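Local coordinates for DNA replication protein DnaC (Aquifex aeolicus, PDB 3ECC) that probably binds ATP with magnesium and, as a bacterial helicase loader, probably helps place the replicative helicase on DNA at initiation, at residues A22-P35 / L54-I68. Sequence-based numbering, arbitrary orientation.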
loop_
_atom_site.group_PDB
_atom_site.type_symbol
_atom_site.label_atom_id
_atom_site.label_comp_id
_atom_site.label_asym_id
_atom_site.label_seq_id
_atom_site.Cartn_x
_atom_site.Cartn_y
_atom_site.Cartn_z
ATOM N N ALA A 22 -10.663 9.537 -5.964
ATOM C CA ALA A 22 -10.090 8.504 -5.118
ATOM C C ALA A 22 -11.111 8.009 -4.099
ATOM O O ALA A 22 -11.265 6.806 -3.905
ATOM C CB ALA A 22 -8.850 9.021 -4.423
ATOM N N LEU A 23 -11.818 8.938 -3.461
ATOM C CA LEU A 23 -12.821 8.585 -2.451
ATOM C C LEU A 23 -13.937 7.725 -3.039
ATOM O O LEU A 23 -14.354 6.742 -2.427
ATOM C CB LEU A 23 -13.392 9.842 -1.772
ATOM C CG LEU A 23 -14.557 9.685 -0.783
ATOM C CD1 LEU A 23 -14.170 8.811 0.411
ATOM C CD2 LEU A 23 -15.062 11.045 -0.311
ATOM N N LEU A 24 -14.406 8.092 -4.228
ATOM C CA LEU A 24 -15.470 7.340 -4.897
ATOM C C LEU A 24 -14.964 5.975 -5.369
ATOM O O LEU A 24 -15.678 4.977 -5.275
ATOM C CB LEU A 24 -16.068 8.140 -6.068
ATOM C CG LEU A 24 -16.764 9.474 -5.722
ATOM C CD1 LEU A 24 -17.079 10.284 -6.970
ATOM C CD2 LEU A 24 -18.024 9.287 -4.863
ATOM N N THR A 25 -13.723 5.934 -5.843
ATOM C CA THR A 25 -13.107 4.680 -6.254
ATOM C C THR A 25 -12.842 3.747 -5.065
ATOM O O THR A 25 -12.901 2.525 -5.209
ATOM C CB THR A 25 -11.804 4.908 -7.038
ATOM O OG1 THR A 25 -12.057 5.782 -8.144
ATOM C CG2 THR A 25 -11.272 3.591 -7.566
ATOM N N ILE A 26 -12.567 4.321 -3.895
ATOM C CA ILE A 26 -12.356 3.520 -2.686
ATOM C C ILE A 26 -13.670 2.922 -2.199
ATOM O O ILE A 26 -13.736 1.732 -1.879
ATOM C CB ILE A 26 -11.722 4.340 -1.535
ATOM C CG1 ILE A 26 -10.313 4.798 -1.906
ATOM C CG2 ILE A 26 -11.697 3.525 -0.245
ATOM C CD1 ILE A 26 -9.811 5.952 -1.062
ATOM N N ARG A 27 -14.710 3.756 -2.148
ATOM C CA ARG A 27 -16.031 3.333 -1.676
ATOM C C ARG A 27 -16.607 2.184 -2.520
ATOM O O ARG A 27 -17.143 1.212 -1.975
ATOM C CB ARG A 27 -17.007 4.528 -1.606
ATOM C CG ARG A 27 -16.730 5.495 -0.440
ATOM C CD ARG A 27 -17.964 6.287 -0.022
ATOM N NE ARG A 27 -17.723 7.121 1.164
ATOM C CZ ARG A 27 -17.818 6.698 2.428
ATOM N NH1 ARG A 27 -18.147 5.439 2.699
ATOM N NH2 ARG A 27 -17.574 7.538 3.427
ATOM N N VAL A 28 -16.458 2.289 -3.841
ATOM C CA VAL A 28 -16.807 1.202 -4.747
ATOM C C VAL A 28 -15.985 -0.039 -4.423
ATOM O O VAL A 28 -16.525 -1.139 -4.340
ATOM C CB VAL A 28 -16.575 1.597 -6.217
ATOM C CG1 VAL A 28 -16.675 0.385 -7.117
ATOM C CG2 VAL A 28 -17.563 2.657 -6.643
ATOM N N PHE A 29 -14.678 0.155 -4.225
ATOM C CA PHE A 29 -13.740 -0.937 -3.923
ATOM C C PHE A 29 -14.141 -1.680 -2.645
ATOM O O PHE A 29 -14.368 -2.891 -2.671
ATOM C CB PHE A 29 -12.297 -0.393 -3.811
ATOM C CG PHE A 29 -11.271 -1.444 -3.455
ATOM C CD1 PHE A 29 -10.630 -2.177 -4.449
ATOM C CD2 PHE A 29 -10.957 -1.705 -2.129
ATOM C CE1 PHE A 29 -9.700 -3.156 -4.122
ATOM C CE2 PHE A 29 -10.021 -2.683 -1.795
ATOM C CZ PHE A 29 -9.391 -3.404 -2.792
ATOM N N VAL A 30 -14.251 -0.936 -1.542
ATOM C CA VAL A 30 -14.643 -1.479 -0.231
ATOM C C VAL A 30 -15.983 -2.197 -0.287
ATOM O O VAL A 30 -16.196 -3.209 0.391
ATOM C CB VAL A 30 -14.737 -0.361 0.827
ATOM C CG1 VAL A 30 -15.405 -0.874 2.099
ATOM C CG2 VAL A 30 -13.355 0.207 1.129
ATOM N N HIS A 31 -16.884 -1.677 -1.108
ATOM C CA HIS A 31 -18.194 -2.275 -1.267
ATOM C C HIS A 31 -18.136 -3.608 -2.027
ATOM O O HIS A 31 -18.842 -4.559 -1.678
ATOM C CB HIS A 31 -19.148 -1.300 -1.963
ATOM C CG HIS A 31 -20.564 -1.774 -1.999
ATOM N ND1 HIS A 31 -21.223 -2.067 -3.177
ATOM C CD2 HIS A 31 -21.441 -2.037 -1.000
ATOM C CE1 HIS A 31 -22.447 -2.477 -2.900
ATOM N NE2 HIS A 31 -22.606 -2.467 -1.588
ATOM N N ASN A 32 -17.280 -3.683 -3.042
ATOM C CA ASN A 32 -17.213 -4.863 -3.897
ATOM C C ASN A 32 -16.102 -5.816 -3.528
ATOM O O ASN A 32 -15.655 -6.595 -4.364
ATOM C CB ASN A 32 -17.042 -4.443 -5.351
ATOM C CG ASN A 32 -18.289 -3.825 -5.919
ATOM O OD1 ASN A 32 -19.351 -3.873 -5.297
ATOM N ND2 ASN A 32 -18.179 -3.246 -7.112
ATOM N N PHE A 33 -15.661 -5.759 -2.276
ATOM C CA PHE A 33 -14.435 -6.425 -1.866
ATOM C C PHE A 33 -14.589 -7.928 -1.604
ATOM O O PHE A 33 -15.295 -8.352 -0.679
ATOM C CB PHE A 33 -13.844 -5.725 -0.643
ATOM C CG PHE A 33 -12.479 -6.221 -0.263
ATOM C CD1 PHE A 33 -11.352 -5.831 -0.984
ATOM C CD2 PHE A 33 -12.320 -7.082 0.808
ATOM C CE1 PHE A 33 -10.094 -6.288 -0.642
ATOM C CE2 PHE A 33 -11.059 -7.539 1.159
ATOM C CZ PHE A 33 -9.946 -7.139 0.430
ATOM N N ASN A 34 -13.929 -8.720 -2.440
ATOM C CA ASN A 34 -13.739 -10.139 -2.193
ATOM C C ASN A 34 -12.248 -10.363 -1.982
ATOM O O ASN A 34 -11.447 -10.166 -2.909
ATOM C CB ASN A 34 -14.238 -10.966 -3.387
ATOM C CG ASN A 34 -14.295 -12.466 -3.090
ATOM O OD1 ASN A 34 -13.727 -12.943 -2.105
ATOM N ND2 ASN A 34 -14.989 -13.211 -3.948
ATOM N N PRO A 35 -11.864 -10.761 -0.757
ATOM C CA PRO A 35 -10.456 -11.023 -0.441
ATOM C C PRO A 35 -9.856 -12.132 -1.311
ATOM O O PRO A 35 -8.635 -12.259 -1.406
ATOM C CB PRO A 35 -10.495 -11.460 1.032
ATOM C CG PRO A 35 -11.918 -11.841 1.291
ATOM C CD PRO A 35 -12.743 -10.973 0.405
ATOM N N LEU A 54 -5.925 7.847 3.383
ATOM C CA LEU A 54 -6.903 7.068 2.627
ATOM C C LEU A 54 -6.652 5.572 2.711
ATOM O O LEU A 54 -7.594 4.786 2.663
ATOM C CB LEU A 54 -6.944 7.514 1.164
ATOM C CG LEU A 54 -7.663 8.841 0.957
ATOM C CD1 LEU A 54 -7.486 9.343 -0.457
ATOM C CD2 LEU A 54 -9.136 8.682 1.308
ATOM N N ALA A 55 -5.381 5.190 2.843
ATOM C CA ALA A 55 -4.991 3.793 3.050
ATOM C C ALA A 55 -5.496 3.236 4.386
ATOM O O ALA A 55 -5.911 2.083 4.461
ATOM C CB ALA A 55 -3.483 3.652 2.963
ATOM N N VAL A 56 -5.443 4.052 5.437
ATOM C CA VAL A 56 -5.924 3.625 6.749
ATOM C C VAL A 56 -7.453 3.618 6.755
ATOM O O VAL A 56 -8.085 2.703 7.307
ATOM C CB VAL A 56 -5.375 4.514 7.886
ATOM C CG1 VAL A 56 -5.958 4.090 9.227
ATOM C CG2 VAL A 56 -3.857 4.435 7.934
ATOM N N ALA A 57 -8.040 4.626 6.105
ATOM C CA ALA A 57 -9.489 4.698 5.908
ATOM C C ALA A 57 -10.019 3.453 5.200
ATOM O O ALA A 57 -10.984 2.833 5.661
ATOM C CB ALA A 57 -9.859 5.954 5.124
ATOM N N THR A 58 -9.375 3.082 4.093
ATOM C CA THR A 58 -9.786 1.919 3.311
ATOM C C THR A 58 -9.709 0.650 4.156
ATOM O O THR A 58 -10.602 -0.196 4.108
ATOM C CB THR A 58 -8.925 1.755 2.042
ATOM O OG1 THR A 58 -8.872 2.995 1.332
ATOM C CG2 THR A 58 -9.510 0.698 1.132
ATOM N N LEU A 59 -8.658 0.544 4.957
ATOM C CA LEU A 59 -8.443 -0.638 5.787
ATOM C C LEU A 59 -9.562 -0.802 6.819
ATOM O O LEU A 59 -10.017 -1.923 7.082
ATOM C CB LEU A 59 -7.073 -0.566 6.468
ATOM C CG LEU A 59 -6.653 -1.676 7.434
ATOM C CD1 LEU A 59 -6.631 -3.020 6.743
ATOM C CD2 LEU A 59 -5.291 -1.366 8.043
ATOM N N LYS A 60 -10.000 0.327 7.385
ATOM C CA LYS A 60 -11.075 0.356 8.378
ATOM C C LYS A 60 -12.435 0.088 7.740
ATOM O O LYS A 60 -13.238 -0.682 8.274
ATOM C CB LYS A 60 -11.111 1.715 9.080
ATOM C CG LYS A 60 -10.362 1.782 10.390
ATOM C CD LYS A 60 -10.271 3.228 10.894
ATOM C CE LYS A 60 -11.656 3.870 11.099
ATOM N NZ LYS A 60 -12.429 3.300 12.260
ATOM N N ALA A 61 -12.681 0.721 6.592
ATOM C CA ALA A 61 -13.946 0.572 5.886
ATOM C C ALA A 61 -14.204 -0.886 5.518
ATOM O O ALA A 61 -15.315 -1.385 5.680
ATOM C CB ALA A 61 -13.971 1.452 4.650
ATOM N N ILE A 62 -13.168 -1.569 5.041
ATOM C CA ILE A 62 -13.250 -2.999 4.760
ATOM C C ILE A 62 -13.657 -3.755 6.019
ATOM O O ILE A 62 -14.579 -4.567 5.993
ATOM C CB ILE A 62 -11.909 -3.544 4.229
ATOM C CG1 ILE A 62 -11.651 -3.015 2.818
ATOM C CG2 ILE A 62 -11.899 -5.071 4.240
ATOM C CD1 ILE A 62 -10.228 -3.135 2.376
ATOM N N TYR A 63 -12.991 -3.444 7.128
ATOM C CA TYR A 63 -13.260 -4.099 8.399
ATOM C C TYR A 63 -14.651 -3.775 8.975
ATOM O O TYR A 63 -15.248 -4.598 9.669
ATOM C CB TYR A 63 -12.174 -3.740 9.414
ATOM C CG TYR A 63 -12.593 -3.964 10.845
ATOM C CD1 TYR A 63 -12.560 -5.237 11.408
ATOM C CD2 TYR A 63 -13.047 -2.905 11.633
ATOM C CE1 TYR A 63 -12.949 -5.453 12.719
ATOM C CE2 TYR A 63 -13.447 -3.112 12.947
ATOM C CZ TYR A 63 -13.395 -4.389 13.482
ATOM O OH TYR A 63 -13.788 -4.605 14.782
ATOM N N GLU A 64 -15.165 -2.585 8.689
ATOM C CA GLU A 64 -16.455 -2.170 9.247
ATOM C C GLU A 64 -17.633 -2.533 8.350
ATOM O O GLU A 64 -18.778 -2.481 8.790
ATOM C CB GLU A 64 -16.466 -0.670 9.591
ATOM C CG GLU A 64 -16.581 0.274 8.388
ATOM C CD GLU A 64 -16.280 1.738 8.742
ATOM O OE1 GLU A 64 -16.426 2.112 9.930
ATOM O OE2 GLU A 64 -15.903 2.516 7.830
ATOM N N LYS A 65 -17.352 -2.912 7.102
ATOM C CA LYS A 65 -18.406 -3.310 6.152
ATOM C C LYS A 65 -18.315 -4.777 5.731
ATOM O O LYS A 65 -19.306 -5.359 5.270
ATOM C CB LYS A 65 -18.399 -2.416 4.905
ATOM C CG LYS A 65 -19.096 -1.078 5.093
ATOM C CD LYS A 65 -18.371 0.030 4.337
ATOM C CE LYS A 65 -18.852 1.413 4.789
ATOM N NZ LYS A 65 -18.073 2.515 4.146
ATOM N N LYS A 66 -17.127 -5.363 5.875
ATOM C CA LYS A 66 -16.921 -6.772 5.546
ATOM C C LYS A 66 -16.454 -7.577 6.759
ATOM O O LYS A 66 -16.549 -8.801 6.767
ATOM C CB LYS A 66 -15.929 -6.932 4.377
ATOM C CG LYS A 66 -16.569 -7.207 3.010
ATOM C CD LYS A 66 -17.310 -5.992 2.450
ATOM C CE LYS A 66 -18.031 -6.334 1.142
ATOM N NZ LYS A 66 -19.160 -5.392 0.860
ATOM N N GLY A 67 -15.945 -6.887 7.777
ATOM C CA GLY A 67 -15.456 -7.554 8.989
ATOM C C GLY A 67 -14.149 -8.300 8.793
ATOM O O GLY A 67 -13.775 -9.140 9.612
ATOM N N ILE A 68 -13.460 -7.998 7.696
ATOM C CA ILE A 68 -12.167 -8.609 7.396
ATOM C C ILE A 68 -11.046 -7.781 8.025
ATOM O O ILE A 68 -10.849 -6.617 7.673
ATOM C CB ILE A 68 -11.957 -8.754 5.868
ATOM C CG1 ILE A 68 -12.877 -9.846 5.314
ATOM C CG2 ILE A 68 -10.500 -9.067 5.543
ATOM C CD1 ILE A 68 -13.329 -9.603 3.887
#
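V30 of helix 22-31 packs as a knob into a hole formed by T58, A61, I62 and K65 of helix 54-65, the helix that follows the P-loop in this AAA+-type ATPase. The two axes run roughly parallel, crossing at -33°, a worked example of helix pairing on one side of a parallel sheet. Among the apolar contacts, V30 CG1, anti to the backbone N (chi1 169°), lies 3.7 Å from A61 CB. Toward the nucleotide end, I26 CD1 meets L54 CD2 at 3.7 Å, and both side chains also touch F43 of strand 40-45. Past the end of helix 22-31 the F33 ring takes I62 CD1 over its centre, 4.3 Å above its plane, while I68 CD1 approaches the ring edge and touches P35 CG.

Polar bonding is sparse. T58 OG1 turns back to L54 O, which also accepts T58 N from the opposite face of its plane. Between the segments, K66 NZ donates a hydrogen bond to H31 O at 2.7 Å, from above the carbonyl plane and 36° out of it. A leucine in its place would probably leave H31 O without this donor and the C-terminal ends of the two helices less firmly tied. K66 also lays its CD against V30 O, at 3.6 Å.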